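Side-chain contacts in histidine triad protein (Plasmodium falciparum 3D7, PDB 5CS2), which binds the natural product cyclomarin A and probably hydrolyses diadenosine triphosphate to AMP and ADP: residues G44-K49 with E186-I191; I56-L61 with N83-I88; G26-D31 with Q110-V115. All coordinates share one frame; numbering follows the deposited sequence. Where two conformers were deposited one is given.

Contacts 1 and 2 belong to the core, while contact 3 is only partly buried. Contact 2 is the most central, its centre about 3 Å from the centre of the chain. Contacts 1 and 2 share one antiparallel sheet: strands 42-46 and 56-60 are neighbours in it, and each receives a different helix. The helices also meet, through Ile191 and Met85. Both contacts lack a hydrogen bond across them. Contact 3 instead joins a turn to the loop that carries the first histidine of the predicted triad and leads into strand 116-122, and it adds a polar bond to its apolar packing. His114 and Val115 bond to Thr60 and Thr59 of strand 56-60, tying contact 3 to contact 2.

Contact 1. Residues G44-K49 with E186-I191; sequences GFVNNK and EEANLI
The side-chain hydrogen bond next to the Val46-Glu187 contact lies within 44-49: Lys49 N donates to Asn47 OD1 at 2.9 Å. The N-H points well at the oxygen (161°) but arrives from above the carbonyl plane, 48° out of it. This closes an Asx turn just after strand 42-46. The end of the side chain of Asn47, a residue predicted to bind substrate, turns from helix 181-199. Val46 faces that helix instead. With chi1 at -70°, Val46 CG1 swings opposite the carbonyl carbon and out toward the helix. Val46 CG1 lies 3.7 Å from Glu187 CG and 3.7 Å from Glu187 OE2, so the extended acid chain passes across the methyl with both its aliphatic part and one oxygen. Val46 CG1 also comes within 3.9 Å of Ala188 N, and a turn later within 4.1 Å of Ile191 CD1. Glu187, Ala188 and Ile191 thus form one helix face around a single methyl. Ile191 continues onto Phe36 and onto Met85, Met89 and Leu92 of helix 72-93. Val46 has a second deposited conformer, so these distances describe one of two states. The chemistry is van der Waals packing with no hydrogen bond between the segments. At this point the helix meets the strand through shape and apolar contact, not through a directed polar bond.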
ATOM      1  N   GLY A  44     -11.329  -7.009   6.515  1.00 16.96           N
ATOM      2  CA  GLY A  44     -10.786  -6.036   7.441  1.00 15.89           C
ATOM      3  C   GLY A  44     -11.203  -6.404   8.837  1.00 19.38           C
ATOM      4  O   GLY A  44     -12.363  -6.760   9.068  1.00 17.71           O
ATOM      5  N   PHE A  45     -10.265  -6.350   9.759  1.00 17.38           N
ATOM      6  CA  PHE A  45     -10.539  -6.674  11.146  1.00 17.93           C
ATOM      7  C   PHE A  45      -9.786  -5.785  12.117  1.00 22.21           C
ATOM      8  O   PHE A  45      -8.738  -5.208  11.774  1.00 20.68           O
ATOM      9  CB  PHE A  45     -10.311  -8.172  11.409  1.00 19.23           C
ATOM     10  CG  PHE A  45      -8.882  -8.641  11.222  1.00 20.81           C
ATOM     11  CD1 PHE A  45      -8.362  -8.851   9.948  1.00 22.68           C
ATOM     12  CD2 PHE A  45      -8.067  -8.875  12.313  1.00 22.96           C
ATOM     13  CE1 PHE A  45      -7.036  -9.282   9.771  1.00 23.61           C
ATOM     14  CE2 PHE A  45      -6.756  -9.352  12.135  1.00 25.40           C
ATOM     15  CZ  PHE A  45      -6.261  -9.556  10.869  1.00 22.54           C
ATOM     16  N   VAL A  46     -10.369  -5.577  13.309  0.50 20.95           N
ATOM     17  CA  VAL A  46      -9.749  -4.744  14.343  0.50 20.66           C
ATOM     18  C   VAL A  46      -8.540  -5.466  14.931  0.50 26.81           C
ATOM     19  O   VAL A  46      -8.541  -6.688  15.042  0.50 26.99           O
ATOM     20  CB  VAL A  46     -10.721  -4.236  15.441  0.50 24.32           C
ATOM     21  CG1 VAL A  46     -11.686  -3.192  14.886  0.50 23.98           C
ATOM     22  CG2 VAL A  46     -11.478  -5.392  16.097  0.50 24.26           C
ATOM     23  N   ASN A  47      -7.494  -4.709  15.257  1.00 25.85           N
ATOM     24  CA  ASN A  47      -6.254  -5.244  15.829  1.00 25.28           C
ATOM     25  C   ASN A  47      -6.375  -5.477  17.341  1.00 29.60           C
ATOM     26  O   ASN A  47      -6.794  -4.568  18.047  1.00 29.34           O
ATOM     27  CB  ASN A  47      -5.102  -4.289  15.528  1.00 26.89           C
ATOM     28  CG  ASN A  47      -3.720  -4.875  15.692  1.00 34.26           C
ATOM     29  OD1 ASN A  47      -3.504  -5.860  16.402  1.00 34.76           O
ATOM     30  ND2 ASN A  47      -2.746  -4.254  15.052  1.00 27.24           N
ATOM     31  N   ASN A  48      -5.996  -6.685  17.836  1.00 28.82           N
ATOM     32  CA  ASN A  48      -6.009  -7.017  19.276  1.00 29.34           C
ATOM     33  C   ASN A  48      -4.873  -6.352  20.036  1.00 33.04           C
ATOM     34  O   ASN A  48      -4.941  -6.229  21.265  1.00 33.51           O
ATOM     35  CB  ASN A  48      -5.998  -8.550  19.522  1.00 29.56           C
ATOM     36  CG  ASN A  48      -4.704  -9.253  19.218  1.00 58.18           C
ATOM     37  OD1 ASN A  48      -3.991  -8.940  18.260  1.00 57.52           O
ATOM     38  ND2 ASN A  48      -4.385 -10.245  20.025  1.00 54.06           N
ATOM     39  N   LYS A  49      -3.820  -5.940  19.319  1.00 29.39           N
ATOM     40  CA  LYS A  49      -2.674  -5.241  19.925  1.00 30.14           C
ATOM     41  C   LYS A  49      -2.451  -3.935  19.126  1.00 33.95           C
ATOM     42  O   LYS A  49      -1.501  -3.846  18.342  1.00 34.82           O
ATOM     43  CB  LYS A  49      -1.425  -6.145  19.949  1.00 33.47           C
ATOM     44  CG  LYS A  49      -1.455  -7.207  21.051  1.00 46.15           C
ATOM     45  CD  LYS A  49      -0.590  -8.416  20.683  1.00 57.60           C
ATOM     46  CE  LYS A  49      -0.812  -9.601  21.602  1.00 72.13           C
ATOM     47  NZ  LYS A  49      -0.019  -9.494  22.861  1.00 81.77           N
ATOM     48  N   GLU A 186     -17.051  -4.148  20.003  1.00 28.23           N
ATOM     49  CA  GLU A 186     -17.598  -2.788  20.055  1.00 28.51           C
ATOM     50  C   GLU A 186     -16.990  -1.931  18.934  1.00 31.85           C
ATOM     51  O   GLU A 186     -17.734  -1.269  18.200  1.00 31.12           O
ATOM     52  CB  GLU A 186     -17.360  -2.155  21.439  1.00 30.31           C
ATOM     53  CG  GLU A 186     -17.793  -0.701  21.569  1.00 41.57           C
ATOM     54  CD  GLU A 186     -17.649  -0.072  22.945  1.00 76.01           C
ATOM     55  OE1 GLU A 186     -16.764  -0.508  23.720  1.00 73.08           O
ATOM     56  OE2 GLU A 186     -18.405   0.883  23.237  1.00 76.94           O
ATOM     57  N   GLU A 187     -15.653  -1.994  18.770  1.00 28.44           N
ATOM     58  CA  GLU A 187     -14.964  -1.241  17.718  1.00 27.24           C
ATOM     59  C   GLU A 187     -15.370  -1.729  16.338  1.00 26.31           C
ATOM     60  O   GLU A 187     -15.678  -0.899  15.477  1.00 26.74           O
ATOM     61  CB  GLU A 187     -13.439  -1.264  17.884  1.00 28.82           C
ATOM     62  CG  GLU A 187     -12.783  -0.258  16.945  1.00 39.29           C
ATOM     63  CD  GLU A 187     -11.305   0.025  17.116  1.00 63.48           C
ATOM     64  OE1 GLU A 187     -10.883   0.299  18.264  1.00 56.87           O
ATOM     65  OE2 GLU A 187     -10.595   0.093  16.085  1.00 53.52           O
ATOM     66  N   ALA A 188     -15.396  -3.056  16.111  1.00 22.31           N
ATOM     67  CA  ALA A 188     -15.802  -3.560  14.803  1.00 21.43           C
ATOM     68  C   ALA A 188     -17.245  -3.171  14.500  1.00 24.85           C
ATOM     69  O   ALA A 188     -17.562  -2.913  13.360  1.00 25.12           O
ATOM     70  CB  ALA A 188     -15.648  -5.069  14.724  1.00 22.51           C
ATOM     71  N   ASN A 189     -18.121  -3.166  15.523  1.00 24.19           N
ATOM     72  CA  ASN A 189     -19.532  -2.832  15.333  1.00 24.48           C
ATOM     73  C   ASN A 189     -19.718  -1.382  14.913  1.00 28.02           C
ATOM     74  O   ASN A 189     -20.500  -1.112  14.015  1.00 29.56           O
ATOM     75  CB  ASN A 189     -20.348  -3.184  16.583  1.00 27.35           C
ATOM     76  CG  ASN A 189     -21.827  -3.260  16.320  1.00 60.13           C
ATOM     77  OD1 ASN A 189     -22.593  -2.379  16.714  1.00 63.46           O
ATOM     78  ND2 ASN A 189     -22.256  -4.294  15.615  1.00 50.02           N
ATOM     79  N   LEU A 190     -18.954  -0.478  15.511  1.00 25.42           N
ATOM     80  CA  LEU A 190     -18.984   0.945  15.179  1.00 27.03           C
ATOM     81  C   LEU A 190     -18.596   1.143  13.696  1.00 28.57           C
ATOM     82  O   LEU A 190     -19.277   1.871  12.960  1.00 26.20           O
ATOM     83  CB  LEU A 190     -18.026   1.703  16.105  1.00 28.32           C
ATOM     84  CG  LEU A 190     -17.836   3.195  15.817  1.00 36.07           C
ATOM     85  CD1 LEU A 190     -18.887   4.044  16.558  1.00 37.21           C
ATOM     86  CD2 LEU A 190     -16.422   3.645  16.204  1.00 38.38           C
ATOM     87  N   ILE A 191     -17.546   0.421  13.242  1.00 23.90           N
ATOM     88  CA  ILE A 191     -17.095   0.525  11.851  1.00 22.16           C
ATOM     89  C   ILE A 191     -18.092  -0.030  10.896  1.00 22.86           C
ATOM     90  O   ILE A 191     -18.477   0.654   9.962  1.00 23.89           O
ATOM     91  CB  ILE A 191     -15.692  -0.100  11.666  1.00 24.89           C
ATOM     92  CG1 ILE A 191     -14.668   0.615  12.573  1.00 26.06           C
ATOM     93  CG2 ILE A 191     -15.302  -0.080  10.190  1.00 25.12           C
ATOM     94  CD1 ILE A 191     -13.336  -0.100  12.724  1.00 27.99           C
TER

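Contact 2. Residues I56-L61 with N83-I88; sequences ILLTTL and NFMCYI
Met85 lies across the ends of Ile56 and Leu58, two residues on the same face of strand 56-60. Met85 CB is 4.0 Å from Ile56 CD1. Met85 CG is 4.1 Å from Leu58 CD2. The methionine chain then bends at both later torsions (chi2 -52°, chi3 -51°). This turn carries the terminal methyl back toward the isoleucine, and Met85 CE ends 4.1 Å from Ile56 CD1. One isoleucine methyl therefore meets both the root and the tip of the methionine, while the leucine takes the middle. The methionine runs at a slant to both strand side chains, neither alongside them nor end to end. Ile56 CG1 stands between the two backbone branches (chi1 57°), which sends the extended CD1 to the helix. All three side chains are buried, and they also meet Ile119 of strand 116-122, the next strand of the sheet. The backbones stay well apart: the nearest CA atoms, those of Ile56 and Met85, are 9.0 Å from each other. Side chains alone bridge the gap, with no hydrogen bond.

Asn83 ND2 bonds to Tyr67 O of the second subunit, so the same helix also takes part in the dimer. On strand 56-60, Leu57 touches Asn47 and His118, both predicted to bind substrate, whereas Ile56 and Leu58 point to the helix. An antiparallel sheet with this helix packed against it, and with His116 and His118 of the predicted triad motif on the neighbouring strand, is characteristic of the HIT fold.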
ATOM      1  N   ILE A  56      -6.231  -0.831  12.418  1.00 19.19           N
ATOM      2  CA  ILE A  56      -6.927  -1.931  11.774  1.00 17.71           C
ATOM      3  C   ILE A  56      -6.014  -2.691  10.824  1.00 19.46           C
ATOM      4  O   ILE A  56      -4.977  -2.173  10.400  1.00 19.30           O
ATOM      5  CB  ILE A  56      -8.218  -1.489  11.072  1.00 19.31           C
ATOM      6  CG1 ILE A  56      -7.889  -0.385  10.022  1.00 17.98           C
ATOM      7  CG2 ILE A  56      -9.258  -0.966  12.145  1.00 20.27           C
ATOM      8  CD1 ILE A  56      -8.971  -0.153   9.014  1.00 19.75           C
ATOM      9  N   LEU A  57      -6.439  -3.891  10.473  1.00 16.70           N
ATOM     10  CA  LEU A  57      -5.693  -4.773   9.562  1.00 17.68           C
ATOM     11  C   LEU A  57      -6.559  -5.195   8.407  1.00 20.12           C
ATOM     12  O   LEU A  57      -7.744  -5.480   8.604  1.00 19.58           O
ATOM     13  CB  LEU A  57      -5.222  -6.024  10.344  1.00 18.68           C
ATOM     14  CG  LEU A  57      -4.351  -5.738  11.573  1.00 24.11           C
ATOM     15  CD1 LEU A  57      -4.259  -6.939  12.480  1.00 25.18           C
ATOM     16  CD2 LEU A  57      -2.989  -5.200  11.177  1.00 24.28           C
ATOM     17  N   LEU A  58      -5.969  -5.293   7.204  1.00 15.37           N
ATOM     18  CA  LEU A  58      -6.663  -5.810   6.022  1.00 14.81           C
ATOM     19  C   LEU A  58      -5.864  -7.007   5.543  1.00 21.57           C
ATOM     20  O   LEU A  58      -4.636  -6.924   5.508  1.00 19.91           O
ATOM     21  CB  LEU A  58      -6.725  -4.798   4.874  1.00 17.06           C
ATOM     22  CG  LEU A  58      -7.270  -3.401   5.205  1.00 21.82           C
ATOM     23  CD1 LEU A  58      -7.462  -2.618   3.936  1.00 21.71           C
ATOM     24  CD2 LEU A  58      -8.611  -3.450   5.896  1.00 25.25           C
ATOM     25  N   THR A  59      -6.537  -8.110   5.203  1.00 17.92           N
ATOM     26  CA  THR A  59      -5.782  -9.273   4.740  1.00 17.10           C
ATOM     27  C   THR A  59      -6.538  -9.970   3.650  1.00 20.85           C
ATOM     28  O   THR A  59      -7.725  -9.690   3.441  1.00 21.54           O
ATOM     29  CB  THR A  59      -5.390 -10.188   5.928  1.00 23.01           C
ATOM     30  OG1 THR A  59      -4.391 -11.130   5.498  1.00 24.14           O
ATOM     31  CG2 THR A  59      -6.541 -10.962   6.464  1.00 18.47           C
ATOM     32  N   THR A  60      -5.877 -10.908   2.963  1.00 18.35           N
ATOM     33  CA  THR A  60      -6.512 -11.678   1.900  1.00 17.78           C
ATOM     34  C   THR A  60      -7.280 -12.837   2.508  1.00 21.21           C
ATOM     35  O   THR A  60      -6.878 -13.342   3.545  1.00 22.36           O
ATOM     36  CB  THR A  60      -5.456 -12.215   0.924  1.00 24.96           C
ATOM     37  OG1 THR A  60      -4.435 -12.816   1.718  1.00 22.77           O
ATOM     38  CG2 THR A  60      -4.861 -11.111   0.041  1.00 25.66           C
ATOM     39  N   LEU A  61      -8.397 -13.247   1.888  1.00 20.02           N
ATOM     40  CA  LEU A  61      -9.182 -14.367   2.416  1.00 20.56           C
ATOM     41  C   LEU A  61      -8.367 -15.663   2.247  1.00 26.32           C
ATOM     42  O   LEU A  61      -8.415 -16.543   3.114  1.00 26.19           O
ATOM     43  CB  LEU A  61     -10.537 -14.465   1.686  1.00 20.85           C
ATOM     44  CG  LEU A  61     -11.605 -13.447   2.107  1.00 25.00           C
ATOM     45  CD1 LEU A  61     -12.683 -13.285   1.033  1.00 25.70           C
ATOM     46  CD2 LEU A  61     -12.223 -13.786   3.457  1.00 28.39           C
ATOM     47  N   ASN A  83      -7.925   2.041   0.534  1.00 18.34           N
ATOM     48  CA  ASN A  83      -8.307   3.440   0.253  1.00 19.21           C
ATOM     49  C   ASN A  83      -9.699   3.732   0.863  1.00 21.48           C
ATOM     50  O   ASN A  83      -9.851   4.734   1.569  1.00 19.80           O
ATOM     51  CB  ASN A  83      -8.290   3.689  -1.252  1.00 20.34           C
ATOM     52  CG  ASN A  83      -8.337   5.151  -1.572  1.00 26.72           C
ATOM     53  OD1 ASN A  83      -9.410   5.726  -1.752  1.00 26.89           O
ATOM     54  ND2 ASN A  83      -7.184   5.759  -1.713  1.00 22.90           N
ATOM     55  N   PHE A  84     -10.663   2.817   0.648  1.00 19.38           N
ATOM     56  CA  PHE A  84     -12.024   2.910   1.195  1.00 18.63           C
ATOM     57  C   PHE A  84     -11.965   2.995   2.722  1.00 21.49           C
ATOM     58  O   PHE A  84     -12.658   3.827   3.316  1.00 20.21           O
ATOM     59  CB  PHE A  84     -12.866   1.709   0.751  1.00 19.86           C
ATOM     60  CG  PHE A  84     -14.258   1.676   1.360  1.00 20.37           C
ATOM     61  CD1 PHE A  84     -15.258   2.535   0.900  1.00 23.06           C
ATOM     62  CD2 PHE A  84     -14.540   0.848   2.445  1.00 22.98           C
ATOM     63  CE1 PHE A  84     -16.538   2.513   1.465  1.00 24.14           C
ATOM     64  CE2 PHE A  84     -15.813   0.863   3.046  1.00 25.89           C
ATOM     65  CZ  PHE A  84     -16.807   1.674   2.531  1.00 24.07           C
ATOM     66  N   MET A  85     -11.145   2.115   3.388  1.00 17.35           N
ATOM     67  CA  MET A  85     -11.062   2.123   4.845  1.00 17.97           C
ATOM     68  C   MET A  85     -10.390   3.361   5.413  1.00 22.64           C
ATOM     69  O   MET A  85     -10.788   3.810   6.476  1.00 21.94           O
ATOM     70  CB  MET A  85     -10.410   0.836   5.382  1.00 18.60           C
ATOM     71  CG  MET A  85     -11.298  -0.389   5.229  1.00 19.65           C
ATOM     72  SD  MET A  85     -13.016  -0.197   5.894  1.00 20.69           S
ATOM     73  CE  MET A  85     -12.723   0.382   7.434  1.00 18.80           C
ATOM     74  N   CYS A  86      -9.435   3.991   4.675  1.00 19.29           N
ATOM     75  CA  CYS A  86      -8.869   5.253   5.139  1.00 20.21           C
ATOM     76  C   CYS A  86      -9.952   6.322   5.128  1.00 24.05           C
ATOM     77  O   CYS A  86     -10.000   7.134   6.045  1.00 24.33           O
ATOM     78  CB  CYS A  86      -7.672   5.672   4.301  1.00 21.19           C
ATOM     79  SG  CYS A  86      -6.228   4.656   4.603  1.00 25.16           S
ATOM     80  N   TYR A  87     -10.844   6.275   4.139  1.00 20.51           N
ATOM     81  CA  TYR A  87     -11.986   7.208   4.086  1.00 21.90           C
ATOM     82  C   TYR A  87     -12.908   7.001   5.302  1.00 24.80           C
ATOM     83  O   TYR A  87     -13.172   7.948   6.040  1.00 24.75           O
ATOM     84  CB  TYR A  87     -12.755   7.037   2.780  1.00 23.13           C
ATOM     85  CG  TYR A  87     -13.976   7.929   2.654  1.00 27.54           C
ATOM     86  CD1 TYR A  87     -13.847   9.293   2.379  1.00 29.63           C
ATOM     87  CD2 TYR A  87     -15.257   7.420   2.841  1.00 28.89           C
ATOM     88  CE1 TYR A  87     -14.969  10.111   2.232  1.00 29.49           C
ATOM     89  CE2 TYR A  87     -16.384   8.238   2.736  1.00 29.95           C
ATOM     90  CZ  TYR A  87     -16.234   9.576   2.413  1.00 38.46           C
ATOM     91  OH  TYR A  87     -17.342  10.375   2.273  1.00 41.62           O
ATOM     92  N   ILE A  88     -13.320   5.743   5.562  1.00 20.97           N
ATOM     93  CA  ILE A  88     -14.190   5.418   6.709  1.00 20.06           C
ATOM     94  C   ILE A  88     -13.558   5.802   8.031  1.00 23.74           C
ATOM     95  O   ILE A  88     -14.195   6.487   8.832  1.00 24.28           O
ATOM     96  CB  ILE A  88     -14.554   3.893   6.670  1.00 20.80           C
ATOM     97  CG1 ILE A  88     -15.384   3.519   5.409  1.00 20.16           C
ATOM     98  CG2 ILE A  88     -15.255   3.461   7.980  1.00 19.78           C
ATOM     99  CD1 ILE A  88     -16.769   4.318   5.179  1.00 25.15           C
TER

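Contact 3. Residues G26-D31 with Q110-V115; sequences GIYEID and QTVDHV
His114, the first histidine of the predicted histidine triad motif, turns the edge of its ring to Gly26. Gly26 N donates to His114 ND1 at 3.0 Å, with an N-H...N angle of 158°. The donor lies in the ring plane, only 5° out of it. The imidazole is reached there because CG stands anti to the backbone N (chi1 -172°). At its other nitrogen, NE2 bonds to Thr60 O, so the ring is held at two points of its edge.

Val112, a predicted substrate-binding residue, meets the hairpin of strands 24-25 and 28-29 with both methyls. Val112 CG1 lies 3.7 Å from Gly26 CA, in the place a side chain on that residue would need. The positive phi of Gly26 is also a backbone shape that suits glycine. Val112 CG2 approaches the Tyr28 ring at its edge, near the ring plane, 4.1 Å from Tyr28 CE2. Ile27 CG1 lies over the centre of that ring, 3.7 Å above its plane. Val112 and His114 flank an inverse gamma turn centred on Asp113, which lets both side chains meet Gly26; His114 N bonds to Val112 O at 2.8 Å.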
ATOM      1  N   GLY A  26      -2.890 -16.378   8.831  1.00 20.58           N
ATOM      2  CA  GLY A  26      -1.709 -17.193   9.138  1.00 20.19           C
ATOM      3  C   GLY A  26      -2.223 -18.482   9.771  1.00 21.42           C
ATOM      4  O   GLY A  26      -3.223 -19.039   9.309  1.00 21.65           O
ATOM      5  N   ILE A  27      -1.592 -18.923  10.852  1.00 21.09           N
ATOM      6  CA  ILE A  27      -2.043 -20.138  11.579  1.00 19.63           C
ATOM      7  C   ILE A  27      -3.243 -19.801  12.504  1.00 25.28           C
ATOM      8  O   ILE A  27      -3.752 -20.694  13.198  1.00 25.24           O
ATOM      9  CB  ILE A  27      -0.873 -20.717  12.445  1.00 21.91           C
ATOM     10  CG1 ILE A  27      -0.405 -19.687  13.503  1.00 22.28           C
ATOM     11  CG2 ILE A  27       0.260 -21.262  11.559  1.00 22.97           C
ATOM     12  CD1 ILE A  27       0.725 -20.109  14.525  1.00 28.94           C
ATOM     13  N   TYR A  28      -3.603 -18.504  12.604  1.00 20.10           N
ATOM     14  CA  TYR A  28      -4.642 -18.020  13.519  1.00 20.60           C
ATOM     15  C   TYR A  28      -6.009 -17.927  12.868  1.00 22.81           C
ATOM     16  O   TYR A  28      -6.148 -18.055  11.649  1.00 20.70           O
ATOM     17  CB  TYR A  28      -4.249 -16.688  14.166  1.00 22.68           C
ATOM     18  CG  TYR A  28      -2.905 -16.742  14.857  1.00 27.60           C
ATOM     19  CD1 TYR A  28      -2.738 -17.452  16.040  1.00 30.37           C
ATOM     20  CD2 TYR A  28      -1.781 -16.143  14.289  1.00 28.23           C
ATOM     21  CE1 TYR A  28      -1.502 -17.525  16.672  1.00 34.04           C
ATOM     22  CE2 TYR A  28      -0.543 -16.181  14.930  1.00 30.18           C
ATOM     23  CZ  TYR A  28      -0.408 -16.883  16.119  1.00 41.35           C
ATOM     24  OH  TYR A  28       0.800 -16.974  16.760  1.00 44.53           O
ATOM     25  N   GLU A  29      -7.031 -17.838  13.708  1.00 21.18           N
ATOM     26  CA  GLU A  29      -8.385 -17.704  13.196  1.00 20.79           C
ATOM     27  C   GLU A  29      -8.933 -16.437  13.843  1.00 22.72           C
ATOM     28  O   GLU A  29      -8.711 -16.206  15.025  1.00 24.19           O
ATOM     29  CB  GLU A  29      -9.220 -18.948  13.537  1.00 22.64           C
ATOM     30  CG  GLU A  29     -10.572 -18.924  12.844  1.00 32.77           C
ATOM     31  CD  GLU A  29     -11.477 -20.120  13.078  1.00 54.77           C
ATOM     32  OE1 GLU A  29     -10.969 -21.265  13.181  1.00 35.01           O
ATOM     33  OE2 GLU A  29     -12.712 -19.908  13.095  1.00 43.60           O
ATOM     34  N   ILE A  30      -9.540 -15.556  13.031  1.00 20.35           N
ATOM     35  CA  ILE A  30     -10.079 -14.303  13.551  1.00 17.59           C
ATOM     36  C   ILE A  30     -11.558 -14.528  13.852  1.00 20.23           C
ATOM     37  O   ILE A  30     -12.267 -15.083  13.010  1.00 22.09           O
ATOM     38  CB  ILE A  30      -9.880 -13.143  12.511  1.00 20.57           C
ATOM     39  CG1 ILE A  30      -8.364 -12.969  12.122  1.00 20.47           C
ATOM     40  CG2 ILE A  30     -10.484 -11.820  13.033  1.00 22.44           C
ATOM     41  CD1 ILE A  30      -7.411 -12.715  13.314  1.00 20.85           C
ATOM     42  N   ASP A  31     -11.993 -14.094  15.034  1.00 19.65           N
ATOM     43  CA  ASP A  31     -13.401 -14.168  15.477  1.00 19.40           C
ATOM     44  C   ASP A  31     -14.231 -13.278  14.539  1.00 24.02           C
ATOM     45  O   ASP A  31     -13.843 -12.134  14.247  1.00 23.94           O
ATOM     46  CB  ASP A  31     -13.507 -13.642  16.923  1.00 22.75           C
ATOM     47  CG  ASP A  31     -14.796 -14.027  17.620  1.00 33.58           C
ATOM     48  OD1 ASP A  31     -15.876 -13.601  17.153  1.00 30.09           O
ATOM     49  OD2 ASP A  31     -14.724 -14.744  18.644  1.00 38.14           O
ATOM     50  N   GLN A 110       7.410  -8.868   9.819  1.00 24.18           N
ATOM     51  CA  GLN A 110       6.157  -9.637   9.711  1.00 24.24           C
ATOM     52  C   GLN A 110       6.160 -10.763  10.785  1.00 31.13           C
ATOM     53  O   GLN A 110       7.146 -11.501  10.873  1.00 29.25           O
ATOM     54  CB  GLN A 110       6.063 -10.240   8.307  1.00 25.26           C
ATOM     55  CG  GLN A 110       4.749 -10.910   7.960  1.00 25.84           C
ATOM     56  CD  GLN A 110       4.835 -11.684   6.671  1.00 40.76           C
ATOM     57  OE1 GLN A 110       5.838 -12.342   6.372  1.00 44.18           O
ATOM     58  NE2 GLN A 110       3.773 -11.670   5.891  1.00 33.68           N
ATOM     59  N   THR A 111       5.108 -10.838  11.640  1.00 29.95           N
ATOM     60  CA  THR A 111       5.018 -11.881  12.702  1.00 30.50           C
ATOM     61  C   THR A 111       4.012 -12.976  12.354  1.00 32.69           C
ATOM     62  O   THR A 111       4.090 -14.084  12.893  1.00 34.43           O
ATOM     63  CB  THR A 111       4.739 -11.305  14.098  1.00 43.85           C
ATOM     64  OG1 THR A 111       3.718 -10.316  14.043  1.00 37.78           O
ATOM     65  CG2 THR A 111       5.987 -10.771  14.772  1.00 44.94           C
ATOM     66  N   VAL A 112       3.087 -12.675  11.437  1.00 24.31           N
ATOM     67  CA  VAL A 112       2.078 -13.602  10.948  1.00 22.21           C
ATOM     68  C   VAL A 112       2.346 -13.778   9.455  1.00 26.66           C
ATOM     69  O   VAL A 112       2.360 -12.785   8.715  1.00 25.40           O
ATOM     70  CB  VAL A 112       0.632 -13.090  11.216  1.00 24.09           C
ATOM     71  CG1 VAL A 112      -0.393 -14.024  10.597  1.00 23.74           C
ATOM     72  CG2 VAL A 112       0.376 -12.910  12.719  1.00 24.14           C
ATOM     73  N   ASP A 113       2.565 -15.028   9.003  1.00 24.29           N
ATOM     74  CA  ASP A 113       2.942 -15.346   7.616  1.00 23.23           C
ATOM     75  C   ASP A 113       1.772 -15.285   6.667  1.00 24.74           C
ATOM     76  O   ASP A 113       1.447 -16.257   6.013  1.00 24.96           O
ATOM     77  CB  ASP A 113       3.690 -16.699   7.563  1.00 26.06           C
ATOM     78  CG  ASP A 113       4.937 -16.698   8.447  1.00 40.97           C
ATOM     79  OD1 ASP A 113       5.508 -15.602   8.677  1.00 44.02           O
ATOM     80  OD2 ASP A 113       5.304 -17.772   8.951  1.00 42.30           O
ATOM     81  N   HIS A 114       1.182 -14.082   6.516  1.00 20.71           N
ATOM     82  CA  HIS A 114      -0.011 -13.882   5.701  1.00 18.21           C
ATOM     83  C   HIS A 114      -0.010 -12.368   5.419  1.00 20.03           C
ATOM     84  O   HIS A 114       0.105 -11.594   6.366  1.00 19.49           O
ATOM     85  CB  HIS A 114      -1.253 -14.284   6.544  1.00 18.74           C
ATOM     86  CG  HIS A 114      -2.558 -14.321   5.807  1.00 22.89           C
ATOM     87  ND1 HIS A 114      -3.615 -15.100   6.269  1.00 23.99           N
ATOM     88  CD2 HIS A 114      -2.959 -13.662   4.690  1.00 22.94           C
ATOM     89  CE1 HIS A 114      -4.599 -14.931   5.397  1.00 22.86           C
ATOM     90  NE2 HIS A 114      -4.266 -14.040   4.452  1.00 22.51           N
ATOM     91  N   VAL A 115       0.009 -11.990   4.139  1.00 19.68           N
ATOM     92  CA  VAL A 115       0.044 -10.587   3.663  1.00 21.52           C
ATOM     93  C   VAL A 115      -1.019  -9.795   4.382  1.00 21.14           C
ATOM     94  O   VAL A 115      -2.184 -10.180   4.340  1.00 20.58           O
ATOM     95  CB  VAL A 115      -0.240 -10.462   2.131  1.00 27.22           C
ATOM     96  CG1 VAL A 115      -0.174  -8.989   1.689  1.00 28.23           C
ATOM     97  CG2 VAL A 115       0.711 -11.297   1.314  1.00 27.58           C
TER